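Local coordinates for protein disulfide isomerase (Pseudomonas aeruginosa, PDB 4N30) that probably works as a DsbA-type thiol-disulfide oxidoreductase of the thioredoxin family, making or rearranging disulfide bonds in other proteins, at residues Met97-Val109 / Ile128-Gly142. Numbering follows the deposited sequence.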
loop_
_atom_site.group_PDB
_atom_site.type_symbol
_atom_site.label_atom_id
_atom_site.label_comp_id
_atom_site.label_asym_id
_atom_site.label_seq_id
_atom_site.Cartn_x
_atom_site.Cartn_y
_atom_site.Cartn_z
ATOM N N MET A 97 10.080 -14.193 -1.183
ATOM C CA MET A 97 9.749 -15.305 -2.094
ATOM C C MET A 97 9.191 -14.820 -3.434
ATOM O O MET A 97 9.139 -15.641 -4.347
ATOM C CB MET A 97 8.767 -16.262 -1.407
ATOM C CG MET A 97 7.346 -15.661 -1.291
ATOM S SD MET A 97 6.418 -16.576 -0.090
ATOM C CE MET A 97 4.805 -15.846 -0.334
ATOM N N HIS A 98 8.818 -13.528 -3.517
ATOM C CA HIS A 98 8.403 -12.962 -4.769
ATOM C C HIS A 98 9.484 -12.254 -5.564
ATOM O O HIS A 98 9.216 -11.729 -6.666
ATOM C CB HIS A 98 7.142 -12.091 -4.573
ATOM C CG HIS A 98 5.982 -12.822 -4.052
ATOM N ND1 HIS A 98 5.530 -14.079 -4.414
ATOM C CD2 HIS A 98 5.096 -12.340 -3.137
ATOM C CE1 HIS A 98 4.391 -14.353 -3.704
ATOM N NE2 HIS A 98 4.142 -13.290 -2.933
ATOM N N GLY A 99 10.676 -12.200 -4.989
ATOM C CA GLY A 99 11.912 -11.843 -5.712
ATOM C C GLY A 99 11.899 -10.454 -6.358
ATOM O O GLY A 99 11.257 -9.498 -5.869
ATOM N N GLU A 100 12.596 -10.390 -7.457
ATOM C CA GLU A 100 12.816 -9.145 -8.130
ATOM C C GLU A 100 11.521 -8.497 -8.582
ATOM O O GLU A 100 11.413 -7.260 -8.557
ATOM C CB GLU A 100 13.815 -9.375 -9.314
ATOM C CG GLU A 100 14.189 -8.084 -10.088
ATOM C CD GLU A 100 14.817 -6.988 -9.194
ATOM O OE1 GLU A 100 15.257 -7.201 -8.069
ATOM O OE2 GLU A 100 14.783 -5.774 -9.570
ATOM N N ALA A 101 10.577 -9.230 -9.072
ATOM C CA ALA A 101 9.352 -8.679 -9.603
ATOM C C ALA A 101 8.663 -7.805 -8.593
ATOM O O ALA A 101 8.223 -6.708 -8.918
ATOM C CB ALA A 101 8.397 -9.767 -10.016
ATOM N N ALA A 102 8.552 -8.257 -7.332
ATOM C CA ALA A 102 7.818 -7.468 -6.343
ATOM C C ALA A 102 8.554 -6.170 -6.021
ATOM O O ALA A 102 7.962 -5.123 -5.763
ATOM C CB ALA A 102 7.532 -8.324 -5.108
ATOM N N ARG A 103 9.904 -6.258 -5.967
ATOM C CA ARG A 103 10.707 -5.009 -5.695
ATOM C C ARG A 103 10.598 -4.013 -6.868
ATOM O O ARG A 103 10.413 -2.812 -6.634
ATOM C CB ARG A 103 12.177 -5.391 -5.450
ATOM C CG ARG A 103 12.328 -6.343 -4.284
ATOM C CD ARG A 103 13.759 -6.593 -3.888
ATOM N NE ARG A 103 14.558 -7.209 -4.948
ATOM C CZ ARG A 103 14.900 -8.503 -5.005
ATOM N NH1 ARG A 103 14.479 -9.424 -4.109
ATOM N NH2 ARG A 103 15.721 -8.869 -6.001
ATOM N N HIS A 104 10.761 -4.521 -8.095
ATOM C CA HIS A 104 10.695 -3.619 -9.257
ATOM C C HIS A 104 9.294 -3.011 -9.312
ATOM O O HIS A 104 9.188 -1.810 -9.634
ATOM C CB HIS A 104 10.841 -4.578 -10.478
ATOM C CG HIS A 104 10.638 -3.900 -11.800
ATOM N ND1 HIS A 104 11.358 -2.771 -12.171
ATOM C CD2 HIS A 104 9.749 -4.202 -12.768
ATOM C CE1 HIS A 104 10.927 -2.429 -13.409
ATOM N NE2 HIS A 104 9.936 -3.283 -13.779
ATOM N N GLN A 105 8.229 -3.771 -9.000
ATOM C CA GLN A 105 6.882 -3.229 -9.069
ATOM C C GLN A 105 6.648 -2.196 -7.976
ATOM O O GLN A 105 5.937 -1.174 -8.247
ATOM C CB GLN A 105 5.897 -4.382 -9.023
ATOM C CG GLN A 105 5.967 -5.136 -10.367
ATOM C CD GLN A 105 5.428 -6.570 -10.258
ATOM O OE1 GLN A 105 4.589 -6.908 -9.348
ATOM N NE2 GLN A 105 5.851 -7.401 -11.140
ATOM N N ALA A 106 7.238 -2.348 -6.774
ATOM C CA ALA A 106 7.157 -1.331 -5.768
ATOM C C ALA A 106 7.773 -0.004 -6.298
ATOM O O ALA A 106 7.257 1.082 -6.062
ATOM C CB ALA A 106 7.839 -1.822 -4.480
ATOM N N ARG A 107 8.904 -0.141 -6.958
ATOM C CA ARG A 107 9.535 1.066 -7.500
ATOM C C ARG A 107 8.703 1.677 -8.587
ATOM O O ARG A 107 8.629 2.945 -8.656
ATOM C CB ARG A 107 10.931 0.710 -7.992
ATOM C CG ARG A 107 11.965 0.274 -6.939
ATOM C CD ARG A 107 13.327 -0.107 -7.482
ATOM N NE ARG A 107 14.035 -0.957 -6.588
ATOM C CZ ARG A 107 14.263 -2.279 -6.781
ATOM N NH1 ARG A 107 14.058 -2.865 -7.954
ATOM N NH2 ARG A 107 14.959 -2.878 -5.830
ATOM N N LEU A 108 8.072 0.933 -9.440
ATOM C CA LEU A 108 7.229 1.459 -10.498
ATOM C C LEU A 108 6.093 2.276 -9.887
ATOM O O LEU A 108 5.817 3.411 -10.364
ATOM C CB LEU A 108 6.607 0.369 -11.360
ATOM C CG LEU A 108 7.569 -0.277 -12.289
ATOM C CD1 LEU A 108 6.862 -1.449 -12.965
ATOM C CD2 LEU A 108 8.096 0.703 -13.316
ATOM N N VAL A 109 5.496 1.817 -8.779
ATOM C CA VAL A 109 4.324 2.543 -8.291
ATOM C C VAL A 109 4.799 3.888 -7.598
ATOM O O VAL A 109 4.122 4.936 -7.691
ATOM C CB VAL A 109 3.342 1.769 -7.393
ATOM C CG1 VAL A 109 2.755 0.604 -8.151
ATOM C CG2 VAL A 109 3.975 1.335 -6.082
ATOM N N ILE A 128 -0.719 -3.002 -12.246
ATOM C CA ILE A 128 0.280 -4.039 -11.942
ATOM C C ILE A 128 -0.435 -5.273 -11.475
ATOM O O ILE A 128 -0.125 -6.418 -11.935
ATOM C CB ILE A 128 1.360 -3.557 -10.955
ATOM C CG1 ILE A 128 2.188 -2.511 -11.646
ATOM C CG2 ILE A 128 2.200 -4.766 -10.483
ATOM C CD1 ILE A 128 3.101 -1.776 -10.651
ATOM N N PHE A 129 -1.449 -5.135 -10.624
ATOM C CA PHE A 129 -2.166 -6.356 -10.206
ATOM C C PHE A 129 -2.863 -7.011 -11.421
ATOM O O PHE A 129 -2.952 -8.247 -11.459
ATOM C CB PHE A 129 -3.254 -6.007 -9.126
ATOM C CG PHE A 129 -2.746 -5.969 -7.719
ATOM C CD1 PHE A 129 -1.935 -6.970 -7.214
ATOM C CD2 PHE A 129 -3.153 -4.952 -6.862
ATOM C CE1 PHE A 129 -1.473 -6.944 -5.893
ATOM C CE2 PHE A 129 -2.702 -4.921 -5.533
ATOM C CZ PHE A 129 -1.848 -5.932 -5.079
ATOM N N ALA A 130 -3.324 -6.231 -12.365
ATOM C CA ALA A 130 -3.980 -6.834 -13.571
ATOM C C ALA A 130 -2.969 -7.407 -14.501
ATOM O O ALA A 130 -3.267 -8.453 -15.093
ATOM C CB ALA A 130 -4.749 -5.726 -14.319
ATOM N N GLN A 131 -1.813 -6.831 -14.670
ATOM C CA GLN A 131 -0.890 -7.204 -15.733
ATOM C C GLN A 131 0.165 -8.212 -15.324
ATOM O O GLN A 131 0.682 -8.888 -16.197
ATOM C CB GLN A 131 -0.244 -5.915 -16.301
ATOM C CG GLN A 131 -1.279 -5.035 -17.045
ATOM C CD GLN A 131 -0.669 -3.794 -17.534
ATOM O OE1 GLN A 131 0.500 -3.743 -17.904
ATOM N NE2 GLN A 131 -1.499 -2.759 -17.529
ATOM N N SER A 132 0.587 -8.184 -14.068
ATOM C CA SER A 132 1.595 -9.168 -13.620
ATOM C C SER A 132 1.090 -10.610 -13.671
ATOM O O SER A 132 -0.093 -10.851 -13.343
ATOM C CB SER A 132 2.073 -8.797 -12.209
ATOM O OG SER A 132 3.030 -9.782 -11.877
ATOM N N ALA A 133 1.992 -11.522 -13.978
ATOM C CA ALA A 133 1.660 -12.894 -13.760
ATOM C C ALA A 133 1.381 -13.187 -12.297
ATOM O O ALA A 133 0.715 -14.157 -11.980
ATOM C CB ALA A 133 2.810 -13.792 -14.244
ATOM N N GLY A 134 1.963 -12.449 -11.364
ATOM C CA GLY A 134 1.796 -12.680 -9.926
ATOM C C GLY A 134 2.785 -13.736 -9.474
ATOM O O GLY A 134 3.426 -14.427 -10.269
ATOM N N ASN A 135 2.918 -13.803 -8.140
ATOM C CA ASN A 135 3.615 -14.928 -7.514
ATOM C C ASN A 135 5.072 -15.005 -7.848
ATOM O O ASN A 135 5.685 -16.077 -7.794
ATOM C CB ASN A 135 2.917 -16.289 -7.765
ATOM C CG ASN A 135 1.444 -16.167 -7.498
ATOM O OD1 ASN A 135 0.604 -16.247 -8.459
ATOM N ND2 ASN A 135 1.086 -15.967 -6.296
ATOM N N GLY A 136 5.695 -13.897 -8.239
ATOM C CA GLY A 136 7.110 -13.871 -8.619
ATOM C C GLY A 136 7.263 -13.854 -10.125
ATOM O O GLY A 136 8.381 -13.507 -10.609
ATOM N N GLY A 137 6.236 -14.159 -10.886
ATOM C CA GLY A 137 6.358 -14.125 -12.367
ATOM C C GLY A 137 6.462 -12.724 -12.905
ATOM O O GLY A 137 7.137 -12.505 -13.958
ATOM N N GLY A 138 5.883 -11.709 -12.248
ATOM C CA GLY A 138 6.110 -10.314 -12.650
ATOM C C GLY A 138 5.400 -9.930 -13.943
ATOM O O GLY A 138 4.641 -10.686 -14.611
ATOM N N LEU A 139 5.661 -8.680 -14.323
ATOM C CA LEU A 139 5.134 -8.097 -15.573
ATOM C C LEU A 139 5.908 -8.730 -16.736
ATOM O O LEU A 139 7.134 -8.941 -16.654
ATOM C CB LEU A 139 5.369 -6.596 -15.574
ATOM C CG LEU A 139 4.626 -5.839 -14.471
ATOM C CD1 LEU A 139 5.215 -4.445 -14.240
ATOM C CD2 LEU A 139 3.176 -5.722 -14.875
ATOM N N PRO A 140 5.303 -8.954 -17.871
ATOM C CA PRO A 140 6.041 -9.444 -19.060
ATOM C C PRO A 140 7.123 -8.463 -19.437
ATOM O O PRO A 140 6.887 -7.250 -19.585
ATOM C CB PRO A 140 4.926 -9.454 -20.103
ATOM C CG PRO A 140 3.701 -9.818 -19.344
ATOM C CD PRO A 140 3.873 -8.823 -18.134
ATOM N N GLY A 141 8.370 -8.923 -19.550
ATOM C CA GLY A 141 9.490 -8.082 -19.861
ATOM C C GLY A 141 9.772 -7.035 -18.779
ATOM O O GLY A 141 10.430 -6.010 -19.016
ATOM N N GLY A 142 9.157 -7.168 -17.607
ATOM C CA GLY A 142 9.253 -6.106 -16.594
ATOM C C GLY A 142 8.483 -4.828 -16.979
ATOM O O GLY A 142 8.622 -3.754 -16.285
HETATM O O HOH W 1 10.631 -12.289 -9.527
#
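A glycine-rich loop leaving the end of helix 99-131 folds back along the first turns of that same helix, in the helical part of this DsbA-like protein, and His104 and Gly142 meet where it returns. His104 NE2 donates to Gly142 O (2.9 Å, 162° at the hydrogen), with the oxygen in the ring plane and the donor on a carbonyl lone pair; CG anti to the backbone N (chi1 173°) carries the ring out to the loop. Nearby, Leu108 and Leu139 reach tip to tip through their CD1 methyls, 3.6 Å apart. Ile128, in the last turn of the helix, packs against its earlier turns: its CD1 presses on Val109 CG1 at 3.5 Å, closer than usual van der Waals contact, while its CG2 lies against the side chain of Gln105. Earlier in the loop, Ala101 CB rests on Gly138 CA at 3.5 Å, a close approach allowed by the glycine. One water links Gly136 O (2.8 Å) with His98 O and Ala101 N, tying the type I' turn Gly134-Gly137 to the 97-109 segment. Glu65, just before the probable CxxC motif, binds Ser132 OG and the backbone nitrogens of Gly136 and Gly138. The arrangement is that of a helical insertion in a thioredoxin fold, as in DsbA.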